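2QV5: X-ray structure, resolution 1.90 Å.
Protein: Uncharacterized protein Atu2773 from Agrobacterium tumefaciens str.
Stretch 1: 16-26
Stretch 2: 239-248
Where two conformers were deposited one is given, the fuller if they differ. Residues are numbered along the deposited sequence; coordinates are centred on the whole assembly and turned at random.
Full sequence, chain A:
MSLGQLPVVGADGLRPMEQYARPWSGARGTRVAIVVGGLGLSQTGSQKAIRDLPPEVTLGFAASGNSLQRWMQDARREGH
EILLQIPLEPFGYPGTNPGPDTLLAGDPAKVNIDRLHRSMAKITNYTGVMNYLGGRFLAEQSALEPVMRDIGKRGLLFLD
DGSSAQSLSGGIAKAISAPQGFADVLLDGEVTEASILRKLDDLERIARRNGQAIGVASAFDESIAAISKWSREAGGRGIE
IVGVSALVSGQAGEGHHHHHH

Stretch 1 16-26: PMEQYARPWSG
Stretch 2 (239-248) IEIVGVSALV

Residues 16-26 and 239-248 lie far apart in the chain but pack together, burying 441 Å² in all. They run in opposite directions: Ala21 CA is 6.0 Å from Ser245 CA, and Trp24 CA is 6.1 Å from Val242 CA.

Stretch 1 starts as a short helix, 16-19. Tyr20 N donates a hydrogen bond to Pro16 O at 3.0 Å, but Tyr20 itself leaves helical angles (phi/psi -111/12). Ala21 to Pro23 are extended, with psi 125 to 150. Stretch 2 is strand up to Ile241, then a weakly bonded helix near 244-247. There Leu247 N donates a hydrogen bond to Val244 O at 2.9 Å.

Ser245 points its CB toward stretch 1. Its t rotamer (chi1 179°) brings Ser245 OG 2.7 Å from Met17 O, to which it donates a hydrogen bond. Ala21 CB packs 4.0 Å from Ser245 OG. The Met17 side chain is p, t, m; Met17 CE ends 4.3 Å from Val248 O.

The CA-to-CB bond of Trp24 also points toward stretch 2, with chi1 62° (p) and chi2 -74°. This sets one face of the Trp24 ring against Ala246 CB, which lies 4.0 Å from the centroid of the Trp24 five-membered ring, a CH-pi contact. Trp24 CB meets Val242 CG1 (chi1 m) at 3.6 Å, an apolar contact.

Glu240 reaches across with chi1 and chi2 both t and chi3 5°. Its carboxylate takes two hydrogen bonds: Ser25 N to Glu240 OE2 at 2.8 Å and Ser25 OG to Glu240 OE1 at 2.5 Å. The p rotamer of Ser25 (chi1 74°) sets OG for the second bond.

Arg22 is extended, chi1 to chi3 all t, chi4 81°. Two waters link this part of the two stretches. Water 1 accepts from Gly243 N at 2.7 Å and lies 2.8 Å from Arg22 O. Water 2 accepts from Arg22 NE at 3.0 Å and lies 3.1 Å from Ile241 O.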

ATOM      1  N   PRO A  16      -0.843  11.679  -9.771  1.00 11.59           N
ATOM      2  CA  PRO A  16       0.198  10.693  -9.433  1.00 12.97           C
ATOM      3  C   PRO A  16      -0.237   9.243  -9.629  1.00 12.42           C
ATOM      4  O   PRO A  16       0.537   8.432 -10.142  1.00 14.16           O
ATOM      5  CB  PRO A  16       0.475  10.970  -7.956  1.00 11.31           C
ATOM      6  CG  PRO A  16       0.174  12.416  -7.788  1.00 14.16           C
ATOM      7  CD  PRO A  16      -0.959  12.731  -8.742  1.00 11.22           C
ATOM      8  N   MET A  17      -1.488   8.934  -9.288  1.00 11.30           N
ATOM      9  CA  MET A  17      -2.011   7.576  -9.444  1.00 12.35           C
ATOM     10  C   MET A  17      -2.127   7.088 -10.908  1.00 12.80           C
ATOM     11  O   MET A  17      -2.217   5.892 -11.132  1.00 17.10           O
ATOM     12  CB  MET A  17      -3.346   7.422  -8.710  1.00 12.67           C
ATOM     13  CG  MET A  17      -4.517   8.233  -9.255  1.00 15.52           C
ATOM     14  SD  MET A  17      -5.980   7.925  -8.210  1.00 15.87           S
ATOM     15  CE  MET A  17      -6.278   6.237  -8.518  1.00 11.28           C
ATOM     16  N   GLU A  18      -2.142   8.027 -11.866  1.00 11.39           N
ATOM     17  CA  GLU A  18      -2.053   7.743 -13.304  1.00 13.71           C
ATOM     18  C   GLU A  18      -0.596   7.784 -13.785  1.00 11.89           C
ATOM     19  O   GLU A  18      -0.136   6.889 -14.501  1.00 11.23           O
ATOM     20  CB  GLU A  18      -2.879   8.762 -14.103  1.00 13.55           C
ATOM     21  CG  GLU A  18      -4.380   8.682 -13.876  1.00 20.75           C
ATOM     22  CD  GLU A  18      -5.143   9.925 -14.360  1.00 20.74           C
ATOM     23  OE1 GLU A  18      -4.653  11.062 -14.158  1.00 19.49           O
ATOM     24  OE2 GLU A  18      -6.253   9.756 -14.917  1.00 19.57           O
ATOM     25  N   GLN A  19       0.122   8.827 -13.380  1.00  9.74           N
ATOM     26  CA  GLN A  19       1.487   9.080 -13.844  1.00 11.31           C
ATOM     27  C   GLN A  19       2.470   7.946 -13.492  1.00 12.75           C
ATOM     28  O   GLN A  19       3.320   7.583 -14.302  1.00 10.52           O
ATOM     29  CB  GLN A  19       1.969  10.418 -13.269  1.00 13.52           C
ATOM     30  CG  GLN A  19       3.112  11.037 -14.031  1.00 18.67           C
ATOM     31  CD  GLN A  19       3.563  12.373 -13.464  1.00 24.88           C
ATOM     32  OE1 GLN A  19       2.813  13.051 -12.753  1.00 29.77           O
ATOM     33  NE2 GLN A  19       4.801  12.759 -13.780  1.00 22.85           N
ATOM     34  N   TYR A  20       2.318   7.371 -12.304  1.00  8.30           N
ATOM     35  CA  TYR A  20       3.254   6.361 -11.798  1.00  9.41           C
ATOM     36  C   TYR A  20       2.647   4.966 -11.720  1.00 12.47           C
ATOM     37  O   TYR A  20       3.205   4.071 -11.082  1.00 11.05           O
ATOM     38  CB  TYR A  20       3.800   6.791 -10.431  1.00  6.11           C
ATOM     39  CG  TYR A  20       4.320   8.202 -10.481  1.00  9.32           C
ATOM     40  CD1 TYR A  20       5.369   8.545 -11.330  1.00 11.32           C
ATOM     41  CD2 TYR A  20       3.750   9.202  -9.689  1.00 14.76           C
ATOM     42  CE1 TYR A  20       5.835   9.853 -11.402  1.00  9.97           C
ATOM     43  CE2 TYR A  20       4.206  10.508  -9.749  1.00 17.86           C
ATOM     44  CZ  TYR A  20       5.252  10.827 -10.599  1.00 16.01           C
ATOM     45  OH  TYR A  20       5.710  12.119 -10.644  1.00 19.92           O
ATOM     46  N   ALA A  21       1.483   4.806 -12.338  1.00 12.83           N
ATOM     47  CA  ALA A  21       0.842   3.502 -12.467  1.00 14.97           C
ATOM     48  C   ALA A  21       1.694   2.538 -13.297  1.00 15.95           C
ATOM     49  O   ALA A  21       2.276   2.924 -14.305  1.00 18.37           O
ATOM     50  CB  ALA A  21      -0.521   3.670 -13.104  1.00 16.75           C
ATOM     51  N   ARG A  22       1.779   1.283 -12.871  1.00 15.93           N
ATOM     52  CA  ARG A  22       2.347   0.268 -13.759  1.00 11.23           C
ATOM     53  C   ARG A  22       1.313  -0.122 -14.839  1.00 14.17           C
ATOM     54  O   ARG A  22       0.186  -0.499 -14.505  1.00 14.08           O
ATOM     55  CB  ARG A  22       2.839  -0.954 -12.982  1.00 12.32           C
ATOM     56  CG  ARG A  22       3.294  -2.084 -13.904  1.00 11.22           C
ATOM     57  CD  ARG A  22       3.768  -3.285 -13.135  1.00 15.45           C
ATOM     58  NE  ARG A  22       4.089  -4.355 -14.065  1.00 19.11           N
ATOM     59  CZ  ARG A  22       5.228  -4.454 -14.747  1.00 23.03           C
ATOM     60  NH1 ARG A  22       6.198  -3.549 -14.601  1.00 18.20           N
ATOM     61  NH2 ARG A  22       5.397  -5.472 -15.585  1.00 17.31           N
ATOM     62  N   PRO A  23       1.693  -0.022 -16.129  1.00 12.75           N
ATOM     63  CA  PRO A  23       0.789  -0.446 -17.211  1.00 15.04           C
ATOM     64  C   PRO A  23       0.475  -1.939 -17.154  1.00 10.68           C
ATOM     65  O   PRO A  23       1.276  -2.728 -16.670  1.00 17.17           O
ATOM     66  CB  PRO A  23       1.567  -0.124 -18.496  1.00 17.44           C
ATOM     67  CG  PRO A  23       2.695   0.714 -18.097  1.00 21.75           C
ATOM     68  CD  PRO A  23       2.980   0.474 -16.648  1.00 12.87           C
ATOM     69  N   TRP A  24      -0.709  -2.313 -17.622  1.00 15.29           N
ATOM     70  CA  TRP A  24      -1.123  -3.705 -17.648  1.00 16.99           C
ATOM     71  C   TRP A  24      -1.794  -3.946 -19.003  1.00 21.02           C
ATOM     72  O   TRP A  24      -1.895  -3.014 -19.797  1.00 17.26           O
ATOM     73  CB  TRP A  24      -2.045  -4.024 -16.454  1.00 13.50           C
ATOM     74  CG  TRP A  24      -3.341  -3.251 -16.430  1.00 18.85           C
ATOM     75  CD1 TRP A  24      -3.513  -1.923 -16.119  1.00 17.39           C
ATOM     76  CD2 TRP A  24      -4.647  -3.764 -16.729  1.00 18.55           C
ATOM     77  NE1 TRP A  24      -4.844  -1.583 -16.218  1.00 17.55           N
ATOM     78  CE2 TRP A  24      -5.561  -2.693 -16.584  1.00 22.79           C
ATOM     79  CE3 TRP A  24      -5.133  -5.029 -17.101  1.00 19.03           C
ATOM     80  CZ2 TRP A  24      -6.943  -2.846 -16.808  1.00 23.38           C
ATOM     81  CZ3 TRP A  24      -6.510  -5.180 -17.327  1.00 14.90           C
ATOM     82  CH2 TRP A  24      -7.394  -4.094 -17.176  1.00 16.93           C
ATOM     83  N   SER A  25      -2.226  -5.177 -19.281  1.00 23.67           N
ATOM     84  CA  SER A  25      -2.677  -5.532 -20.640  1.00 25.87           C
ATOM     85  C   SER A  25      -3.919  -4.776 -21.121  1.00 21.63           C
ATOM     86  O   SER A  25      -4.058  -4.521 -22.309  1.00 22.30           O
ATOM     87  CB  SER A  25      -2.910  -7.039 -20.775  1.00 24.24           C
ATOM     88  OG  SER A  25      -4.098  -7.409 -20.100  1.00 24.39           O
ATOM     89  N   GLY A  26      -4.818  -4.428 -20.202  1.00 14.82           N
ATOM     90  CA  GLY A  26      -6.096  -3.803 -20.563  1.00 19.42           C
ATOM     91  C   GLY A  26      -7.203  -4.814 -20.856  1.00 22.99           C
ATOM     92  O   GLY A  26      -8.383  -4.451 -20.934  1.00 22.16           O
ATOM     93  N   ILE A 239      -4.821 -15.469 -14.541  1.00 17.95           N
ATOM     94  CA  ILE A 239      -4.740 -14.340 -13.602  1.00 15.41           C
ATOM     95  C   ILE A 239      -3.648 -13.378 -14.047  1.00 17.83           C
ATOM     96  O   ILE A 239      -2.499 -13.785 -14.204  1.00 16.96           O
ATOM     97  CB  ILE A 239      -4.449 -14.818 -12.160  1.00 19.88           C
ATOM     98  CG1 ILE A 239      -5.639 -15.616 -11.609  1.00 23.33           C
ATOM     99  CG2 ILE A 239      -4.141 -13.638 -11.225  1.00 17.04           C
ATOM    100  CD1 ILE A 239      -5.248 -16.626 -10.576  1.00 23.76           C
ATOM    101  N   GLU A 240      -4.016 -12.119 -14.271  1.00 13.72           N
ATOM    102  CA  GLU A 240      -3.032 -11.066 -14.491  1.00 14.79           C
ATOM    103  C   GLU A 240      -2.735 -10.333 -13.176  1.00 16.11           C
ATOM    104  O   GLU A 240      -3.646  -9.817 -12.524  1.00 15.30           O
ATOM    105  CB  GLU A 240      -3.497 -10.084 -15.578  1.00 12.53           C
ATOM    106  CG  GLU A 240      -2.448  -8.994 -15.902  1.00 12.87           C
ATOM    107  CD  GLU A 240      -2.718  -8.210 -17.180  1.00 22.72           C
ATOM    108  OE1 GLU A 240      -3.774  -8.419 -17.815  1.00 27.05           O
ATOM    109  OE2 GLU A 240      -1.847  -7.386 -17.566  1.00 21.33           O
ATOM    110  N   ILE A 241      -1.463 -10.291 -12.782  1.00 11.96           N
ATOM    111  CA  ILE A 241      -1.058  -9.452 -11.629  1.00 15.10           C
ATOM    112  C   ILE A 241      -0.841  -8.007 -12.091  1.00 11.14           C
ATOM    113  O   ILE A 241      -0.048  -7.751 -12.997  1.00 15.68           O
ATOM    114  CB  ILE A 241       0.220  -9.989 -10.916  1.00 12.19           C
ATOM    115  CG1 ILE A 241       0.158 -11.526 -10.733  1.00 20.60           C
ATOM    116  CG2 ILE A 241       0.485  -9.219  -9.600  1.00 16.94           C
ATOM    117  CD1 ILE A 241      -0.878 -12.025  -9.748  1.00 17.75           C
ATOM    118  N   VAL A 242      -1.589  -7.080 -11.507  1.00 12.69           N
ATOM    119  CA  VAL A 242      -1.540  -5.684 -11.920  1.00  9.91           C
ATOM    120  C   VAL A 242      -1.182  -4.803 -10.727  1.00 16.02           C
ATOM    121  O   VAL A 242      -1.347  -5.222  -9.582  1.00 11.61           O
ATOM    122  CB  VAL A 242      -2.889  -5.217 -12.544  1.00 13.33           C
ATOM    123  CG1 VAL A 242      -3.270  -6.103 -13.736  1.00  9.50           C
ATOM    124  CG2 VAL A 242      -4.024  -5.224 -11.513  1.00  9.40           C
ATOM    125  N   GLY A 243      -0.688  -3.596 -10.991  1.00 12.39           N
ATOM    126  CA  GLY A 243      -0.480  -2.600  -9.923  1.00 15.75           C
ATOM    127  C   GLY A 243      -1.784  -2.262  -9.215  1.00 19.49           C
ATOM    128  O   GLY A 243      -2.863  -2.373  -9.809  1.00 18.42           O
ATOM    129  N   VAL A 244      -1.688  -1.873  -7.942  1.00 15.24           N
ATOM    130  CA  VAL A 244      -2.855  -1.477  -7.133  1.00 16.54           C
ATOM    131  C   VAL A 244      -3.729  -0.412  -7.806  1.00 11.56           C
ATOM    132  O   VAL A 244      -4.959  -0.505  -7.752  1.00 18.78           O
ATOM    133  CB  VAL A 244      -2.435  -1.028  -5.705  1.00 15.45           C
ATOM    134  CG1 VAL A 244      -3.514  -0.205  -5.022  1.00 21.43           C
ATOM    135  CG2 VAL A 244      -2.151  -2.248  -4.868  1.00 20.57           C
ATOM    136  N   SER A 245      -3.093   0.576  -8.444  1.00 14.67           N
ATOM    137  CA  SER A 245      -3.812   1.649  -9.143  0.50 15.56           C
ATOM    138  C   SER A 245      -4.791   1.138 -10.195  1.00 16.31           C
ATOM    139  O   SER A 245      -5.830   1.756 -10.431  1.00 18.84           O
ATOM    140  CB  SER A 245      -2.838   2.628  -9.795  0.50 18.30           C
ATOM    141  OG  SER A 245      -3.553   3.639 -10.477  0.50 17.71           O
ATOM    142  N   ALA A 246      -4.455   0.021 -10.838  1.00 13.45           N
ATOM    143  CA  ALA A 246      -5.350  -0.563 -11.867  1.00 12.82           C
ATOM    144  C   ALA A 246      -6.683  -1.027 -11.266  1.00 19.42           C
ATOM    145  O   ALA A 246      -7.704  -1.075 -11.963  1.00 17.57           O
ATOM    146  CB  ALA A 246      -4.673  -1.692 -12.594  1.00 14.25           C
ATOM    147  N   LEU A 247      -6.671  -1.311  -9.964  1.00 11.62           N
ATOM    148  CA  LEU A 247      -7.833  -1.881  -9.282  1.00 15.73           C
ATOM    149  C   LEU A 247      -8.634  -0.892  -8.456  1.00 21.73           C
ATOM    150  O   LEU A 247      -9.840  -1.057  -8.298  1.00 27.16           O
ATOM    151  CB  LEU A 247      -7.398  -3.020  -8.368  1.00 12.13           C
ATOM    152  CG  LEU A 247      -6.780  -4.255  -8.994  1.00 16.53           C
ATOM    153  CD1 LEU A 247      -6.712  -5.342  -7.938  1.00 13.14           C
ATOM    154  CD2 LEU A 247      -7.590  -4.701 -10.188  1.00 13.14           C
ATOM    155  N   VAL A 248      -7.965   0.121  -7.916  1.00 20.60           N
ATOM    156  CA  VAL A 248      -8.617   1.088  -7.031  1.00 25.26           C
ATOM    157  C   VAL A 248      -9.308   2.226  -7.799  1.00 29.68           C
ATOM    158  O   VAL A 248      -8.801   2.717  -8.813  1.00 36.95           O
ATOM    159  CB  VAL A 248      -7.626   1.644  -5.995  1.00 23.14           C
ATOM    160  CG1 VAL A 248      -8.198   2.867  -5.309  1.00 36.01           C
ATOM    161  CG2 VAL A 248      -7.277   0.565  -4.973  1.00 23.15           C
TER
HETATM  162  O   HOH W   1      -0.071  -3.161 -13.632  1.00 16.35           O
HETATM  163  O   HOH W   2       1.335  -5.405 -14.577  1.00 26.99           O